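Phosphatidylinositol transfer protein SFH5 (Saccharomyces cerevisiae, PDB 6W32) transfers phosphatidylinositol between membranes, regulates PtdIns(4,5)P2 homeostasis at the plasma membrane, and binds heme b, with a possible role in organic oxidant-induced stress responses. Local coordinates at residues D91-R96 with I207-P213; N116-T121 with V133-L137. The contacts are given in a common frame with arbitrary orientation. Numbering follows the deposited sequence.

Interaction 1: D91-R96 with I207-P213; sequences DILNWR and IFQKYYP
Residues 91-96 are helical throughout. Residues 207-211 end a second helix, and Tyr212 is the first residue to leave helical phi/psi (-125/48). The two axes approach to 10.7 Å at 124°, and the nearest CA atoms are those of Ile92 and Tyr211, 5.3 Å apart. Tyr211 (chi1 m) lays its ring flat in the hollow lined by Asp91, Ile92 and Trp95. Trp95 (chi1 t, chi2 91°) covers one face of it. Its five-membered ring stacks face-to-face on Tyr211, with centroids 3.8 Å apart and planes at 13°. This pair and Tyr212 form an aromatic cluster that joins helix 82-98 to the C-terminal end of helix 195-211 in the CRAL-TRIO domain. The far end of the indole abuts both Ile207 and Tyr212: Trp95 CZ2 is 3.6 Å from Ile207 CG2, and Trp95 CH2 is 3.8 Å from Tyr212 CE2. Ile92 CG1 packs 4.1 Å from Tyr211 CD1. Ile92 CD1 lies 4.5 Å from Pro213 CD. Beyond the cluster Glu163 hydrogen-bonds Tyr212 OH and salt-bridges Arg96 NH1.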
loop_
_atom_site.group_PDB
_atom_site.type_symbol
_atom_site.label_atom_id
_atom_site.label_comp_id
_atom_site.label_asym_id
_atom_site.label_seq_id
_atom_site.Cartn_x
_atom_site.Cartn_y
_atom_site.Cartn_z
ATOM N N ASP A 91 16.993 0.290 -2.834
ATOM C CA ASP A 91 16.500 0.568 -1.488
ATOM C C ASP A 91 15.200 -0.174 -1.201
ATOM O O ASP A 91 14.982 -0.634 -0.070
ATOM C CB ASP A 91 16.346 2.056 -1.298
ATOM C CG ASP A 91 17.639 2.769 -1.515
ATOM O OD1 ASP A 91 18.642 2.062 -1.737
ATOM O OD2 ASP A 91 17.664 4.016 -1.481
ATOM N N ILE A 92 14.351 -0.356 -2.221
ATOM C CA ILE A 92 13.118 -1.108 -2.009
ATOM C C ILE A 92 13.434 -2.564 -1.711
ATOM O O ILE A 92 13.088 -3.087 -0.644
ATOM C CB ILE A 92 12.181 -0.986 -3.214
ATOM C CG1 ILE A 92 11.480 0.375 -3.201
ATOM C CG2 ILE A 92 11.149 -2.059 -3.124
ATOM C CD1 ILE A 92 11.119 0.902 -4.587
ATOM N N LEU A 93 14.113 -3.234 -2.642
ATOM C CA LEU A 93 14.368 -4.665 -2.500
ATOM C C LEU A 93 15.154 -4.985 -1.222
ATOM O O LEU A 93 14.902 -6.000 -0.568
ATOM C CB LEU A 93 15.117 -5.165 -3.733
ATOM C CG LEU A 93 14.255 -5.308 -4.979
ATOM C CD1 LEU A 93 15.045 -5.895 -6.126
ATOM C CD2 LEU A 93 13.009 -6.138 -4.678
ATOM N N ASN A 94 16.119 -4.154 -0.847
ATOM C CA ASN A 94 16.833 -4.436 0.391
ATOM C C ASN A 94 15.888 -4.347 1.577
ATOM O O ASN A 94 15.872 -5.227 2.440
ATOM C CB ASN A 94 18.005 -3.473 0.577
ATOM C CG ASN A 94 19.187 -3.805 -0.315
ATOM O OD1 ASN A 94 19.338 -4.932 -0.800
ATOM N ND2 ASN A 94 20.028 -2.802 -0.550
ATOM N N TRP A 95 15.099 -3.277 1.639
ATOM C CA TRP A 95 14.106 -3.136 2.701
ATOM C C TRP A 95 13.154 -4.340 2.736
ATOM O O TRP A 95 12.793 -4.835 3.819
ATOM C CB TRP A 95 13.358 -1.809 2.500
ATOM C CG TRP A 95 12.347 -1.478 3.531
ATOM C CD1 TRP A 95 12.531 -0.753 4.684
ATOM C CD2 TRP A 95 10.966 -1.819 3.490
ATOM N NE1 TRP A 95 11.343 -0.649 5.384
ATOM C CE2 TRP A 95 10.367 -1.298 4.672
ATOM C CE3 TRP A 95 10.178 -2.514 2.576
ATOM C CZ2 TRP A 95 9.014 -1.456 4.952
ATOM C CZ3 TRP A 95 8.842 -2.679 2.858
ATOM C CH2 TRP A 95 8.264 -2.146 4.038
ATOM N N ARG A 96 12.764 -4.853 1.562
ATOM C CA ARG A 96 11.868 -6.004 1.557
ATOM C C ARG A 96 12.513 -7.216 2.206
ATOM O O ARG A 96 11.808 -8.059 2.761
ATOM C CB ARG A 96 11.428 -6.364 0.132
ATOM C CG ARG A 96 10.852 -5.230 -0.706
ATOM C CD ARG A 96 9.394 -5.051 -0.484
ATOM N NE ARG A 96 8.556 -6.170 -0.918
ATOM C CZ ARG A 96 7.220 -6.096 -0.944
ATOM N NH1 ARG A 96 6.630 -4.964 -0.578
ATOM N NH2 ARG A 96 6.462 -7.126 -1.306
ATOM N N ILE A 207 7.473 5.142 4.980
ATOM C CA ILE A 207 7.647 3.870 4.318
ATOM C C ILE A 207 6.861 3.832 3.028
ATOM O O ILE A 207 7.410 3.528 1.968
ATOM C CB ILE A 207 7.261 2.743 5.275
ATOM C CG1 ILE A 207 8.394 2.568 6.278
ATOM C CG2 ILE A 207 6.926 1.495 4.497
ATOM C CD1 ILE A 207 7.966 1.824 7.459
ATOM N N PHE A 208 5.572 4.178 3.098
ATOM C CA PHE A 208 4.736 4.340 1.896
ATOM C C PHE A 208 5.415 5.224 0.856
ATOM O O PHE A 208 5.535 4.841 -0.314
ATOM C CB PHE A 208 3.371 4.922 2.270
ATOM C CG PHE A 208 2.503 3.994 3.087
ATOM C CD1 PHE A 208 2.866 2.667 3.305
ATOM C CD2 PHE A 208 1.333 4.453 3.648
ATOM C CE1 PHE A 208 2.049 1.825 4.060
ATOM C CE2 PHE A 208 0.525 3.623 4.415
ATOM C CZ PHE A 208 0.878 2.315 4.625
ATOM N N GLN A 209 5.905 6.392 1.277
ATOM C CA GLN A 209 6.601 7.281 0.348
ATOM C C GLN A 209 7.863 6.637 -0.235
ATOM O O GLN A 209 8.070 6.654 -1.453
ATOM C CB GLN A 209 6.940 8.588 1.044
ATOM C CG GLN A 209 5.741 9.486 1.327
ATOM C CD GLN A 209 4.932 9.873 0.070
ATOM O OE1 GLN A 209 5.286 10.817 -0.641
ATOM N NE2 GLN A 209 3.842 9.134 -0.198
ATOM N N LYS A 210 8.732 6.063 0.615
ATOM C CA LYS A 210 10.033 5.604 0.133
ATOM C C LYS A 210 9.969 4.247 -0.548
ATOM O O LYS A 210 10.791 3.977 -1.432
ATOM C CB LYS A 210 11.046 5.545 1.278
ATOM C CG LYS A 210 11.340 6.894 1.969
ATOM C CD LYS A 210 12.473 6.767 3.054
ATOM C CE LYS A 210 11.934 6.720 4.516
ATOM N NZ LYS A 210 12.498 5.587 5.338
ATOM N N TYR A 211 9.018 3.388 -0.162
ATOM C CA TYR A 211 9.002 2.001 -0.620
ATOM C C TYR A 211 7.701 1.574 -1.266
ATOM O O TYR A 211 7.635 0.482 -1.822
ATOM C CB TYR A 211 9.292 1.031 0.537
ATOM C CG TYR A 211 10.510 1.410 1.334
ATOM C CD1 TYR A 211 11.761 1.385 0.762
ATOM C CD2 TYR A 211 10.398 1.821 2.652
ATOM C CE1 TYR A 211 12.888 1.748 1.484
ATOM C CE2 TYR A 211 11.516 2.212 3.379
ATOM C CZ TYR A 211 12.764 2.166 2.789
ATOM O OH TYR A 211 13.891 2.527 3.487
ATOM N N TYR A 212 6.692 2.372 -1.246
ATOM C CA TYR A 212 5.554 1.885 -1.994
ATOM C C TYR A 212 5.094 2.910 -3.049
ATOM O O TYR A 212 3.880 3.100 -3.175
ATOM C CB TYR A 212 4.406 1.562 -1.031
ATOM C CG TYR A 212 4.609 0.344 -0.192
ATOM C CD1 TYR A 212 3.994 -0.848 -0.531
ATOM C CD2 TYR A 212 5.373 0.382 0.976
ATOM C CE1 TYR A 212 4.144 -1.983 0.249
ATOM C CE2 TYR A 212 5.537 -0.775 1.773
ATOM C CZ TYR A 212 4.905 -1.942 1.399
ATOM O OH TYR A 212 5.018 -3.078 2.160
ATOM N N PRO A 213 5.950 3.504 -3.879
ATOM C CA PRO A 213 5.481 4.562 -4.742
ATOM C C PRO A 213 4.592 3.993 -5.842
ATOM O O PRO A 213 4.649 2.813 -6.190
ATOM C CB PRO A 213 6.760 5.103 -5.310
ATOM C CG PRO A 213 7.615 3.929 -5.464
ATOM C CD PRO A 213 7.114 2.871 -4.479
#

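Interaction 2: N116-T121 with V133-L137; sequences NVGILT and VTWNL
This is an antiparallel strand pairing, the beta hairpin at one edge of the five-stranded mixed sheet of the CRAL-TRIO domain. Residues 118-121 belong to the outermost strand. Residues 133-136 belong to its neighbour, which pairs on its other side with strand 179-184. The strand axes are 4.7 Å apart at 163°. The register sets Gly118 against Asn136, Ile119 against Trp135, Leu120 against Thr134 and Thr121 against Val133. Ile119-Trp135 and Thr121-Val133 are the hydrogen-bonded pairs. Ile119 N to Trp135 O is 2.9 Å and Trp135 N to Ile119 O is 2.7 Å. Thr121 N to Val133 O is 3.1 Å and Val133 N to Thr121 O is 3.0 Å. Past the strand ends, Leu137 N donates to Val117 O at 2.7 Å. At the non-hydrogen-bonded pair Gly118-Asn136, Gly118 CA makes a CA-H...O contact of 3.4 Å with Trp135 O.

Ile119, Thr121, Val133 and Trp135 share one face. Trp135 (chi1 m, chi2 64°) leans its indole back along its own strand, with the NE1 edge turned to Thr121, so that Trp135 NE1 donates to Thr121 OG1 at 3.3 Å. Ile119 CB lies 3.9 Å from Trp135 CB, and Ile119 CG1 lies 4.0 Å from Leu137 CD1. Leu277 of helix 277-280 covers this face. Leu120, Thr134 and Asn136 point to the other face, against helix 151-166. There Asn136 touches Arg158, a heme-binding residue, and its side chain comes within about 4 Å of the heme. The hairpin thus forms an edge of the CRAL-TRIO sheet, with its Asn136 end beside the heme pocket.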
loop_
_atom_site.group_PDB
_atom_site.type_symbol
_atom_site.label_atom_id
_atom_site.label_comp_id
_atom_site.label_asym_id
_atom_site.label_seq_id
_atom_site.Cartn_x
_atom_site.Cartn_y
_atom_site.Cartn_z
ATOM N N ASN A 116 -9.063 -5.244 14.397
ATOM C CA ASN A 116 -10.444 -4.817 14.295
ATOM C C ASN A 116 -10.600 -3.462 13.643
ATOM O O ASN A 116 -11.734 -3.104 13.287
ATOM C CB ASN A 116 -11.088 -4.763 15.677
ATOM C CG ASN A 116 -11.536 -6.119 16.163
ATOM O OD1 ASN A 116 -11.551 -7.106 15.411
ATOM N ND2 ASN A 116 -11.900 -6.181 17.440
ATOM N N VAL A 117 -9.533 -2.674 13.506
ATOM C CA VAL A 117 -9.687 -1.375 12.861
ATOM C C VAL A 117 -9.005 -1.337 11.512
ATOM O O VAL A 117 -8.843 -0.259 10.943
ATOM C CB VAL A 117 -9.206 -0.218 13.745
ATOM C CG1 VAL A 117 -10.234 0.051 14.799
ATOM C CG2 VAL A 117 -7.895 -0.557 14.367
ATOM N N GLY A 118 -8.611 -2.498 10.984
ATOM C CA GLY A 118 -8.181 -2.654 9.607
ATOM C C GLY A 118 -9.165 -3.489 8.812
ATOM O O GLY A 118 -9.365 -4.664 9.099
ATOM N N ILE A 119 -9.806 -2.880 7.822
ATOM C CA ILE A 119 -10.813 -3.517 6.983
ATOM C C ILE A 119 -10.322 -3.473 5.546
ATOM O O ILE A 119 -9.783 -2.455 5.096
ATOM C CB ILE A 119 -12.184 -2.813 7.095
ATOM C CG1 ILE A 119 -12.732 -2.930 8.512
ATOM C CG2 ILE A 119 -13.167 -3.404 6.107
ATOM C CD1 ILE A 119 -12.518 -4.290 9.104
ATOM N N LEU A 120 -10.530 -4.566 4.820
ATOM C CA LEU A 120 -10.034 -4.706 3.459
ATOM C C LEU A 120 -11.179 -5.197 2.584
ATOM O O LEU A 120 -11.758 -6.249 2.870
ATOM C CB LEU A 120 -8.849 -5.675 3.431
ATOM C CG LEU A 120 -8.507 -6.232 2.058
ATOM C CD1 LEU A 120 -8.134 -5.093 1.095
ATOM C CD2 LEU A 120 -7.388 -7.248 2.154
ATOM N N THR A 121 -11.519 -4.438 1.528
ATOM C CA THR A 121 -12.668 -4.762 0.683
ATOM C C THR A 121 -12.319 -4.681 -0.794
ATOM O O THR A 121 -11.459 -3.908 -1.209
ATOM C CB THR A 121 -13.849 -3.829 0.924
ATOM O OG1 THR A 121 -13.613 -2.587 0.244
ATOM C CG2 THR A 121 -14.029 -3.566 2.394
ATOM N N VAL A 133 -9.731 -1.503 -1.881
ATOM C CA VAL A 133 -9.713 -0.434 -0.890
ATOM C C VAL A 133 -9.230 -1.015 0.426
ATOM O O VAL A 133 -9.612 -2.141 0.778
ATOM C CB VAL A 133 -11.125 0.186 -0.716
ATOM C CG1 VAL A 133 -11.075 1.447 0.115
ATOM C CG2 VAL A 133 -11.759 0.508 -2.051
ATOM N N THR A 134 -8.413 -0.263 1.171
ATOM C CA THR A 134 -8.208 -0.613 2.581
ATOM C C THR A 134 -8.733 0.505 3.463
ATOM O O THR A 134 -8.787 1.670 3.057
ATOM C CB THR A 134 -6.745 -0.901 2.984
ATOM O OG1 THR A 134 -6.011 0.324 3.098
ATOM C CG2 THR A 134 -6.066 -1.792 2.017
ATOM N N TRP A 135 -9.099 0.147 4.683
ATOM C CA TRP A 135 -9.791 1.072 5.554
ATOM C C TRP A 135 -9.164 1.008 6.936
ATOM O O TRP A 135 -9.047 -0.073 7.512
ATOM C CB TRP A 135 -11.277 0.724 5.664
ATOM C CG TRP A 135 -12.097 0.543 4.404
ATOM C CD1 TRP A 135 -11.946 -0.410 3.417
ATOM C CD2 TRP A 135 -13.257 1.300 4.055
ATOM N NE1 TRP A 135 -12.952 -0.265 2.468
ATOM C CE2 TRP A 135 -13.757 0.780 2.841
ATOM C CE3 TRP A 135 -13.916 2.371 4.657
ATOM C CZ2 TRP A 135 -14.883 1.303 2.220
ATOM C CZ3 TRP A 135 -15.024 2.887 4.054
ATOM C CH2 TRP A 135 -15.505 2.357 2.833
ATOM N N ASN A 136 -8.815 2.157 7.492
ATOM C CA ASN A 136 -8.334 2.224 8.860
ATOM C C ASN A 136 -9.368 2.947 9.706
ATOM O O ASN A 136 -9.721 4.092 9.416
ATOM C CB ASN A 136 -6.981 2.924 8.935
ATOM C CG ASN A 136 -5.931 2.213 8.133
ATOM O OD1 ASN A 136 -5.619 2.613 7.001
ATOM N ND2 ASN A 136 -5.398 1.135 8.689
ATOM N N LEU A 137 -9.884 2.269 10.724
ATOM C CA LEU A 137 -10.904 2.871 11.569
ATOM C C LEU A 137 -10.233 3.551 12.750
ATOM O O LEU A 137 -10.529 3.284 13.913
ATOM C CB LEU A 137 -11.921 1.827 12.009
ATOM C CG LEU A 137 -12.480 1.110 10.792
ATOM C CD1 LEU A 137 -13.427 0.032 11.185
ATOM C CD2 LEU A 137 -13.147 2.124 9.893
#

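How the interactions relate
After helices 16-36 and 64-77, the chain passes through helix 82-98, which supplies residues 91-96. It then enters the sheet through strand 118-122, turns, and returns along strand 132-136. Interaction 2 closes this short hairpin, with 11 residues between its segments. The chain goes on through helix 151-166 and strand 179-184 to helix 195-211. There interaction 1 closes a much longer loop, with 110 residues between its segments. Interaction 2 is nested inside it. The two contacts do not touch; their centres are 22 Å apart, on opposite sides of the chain's centre. Helix 151-166 meets both, through Ile159 at interaction 1 and Arg158 at interaction 2.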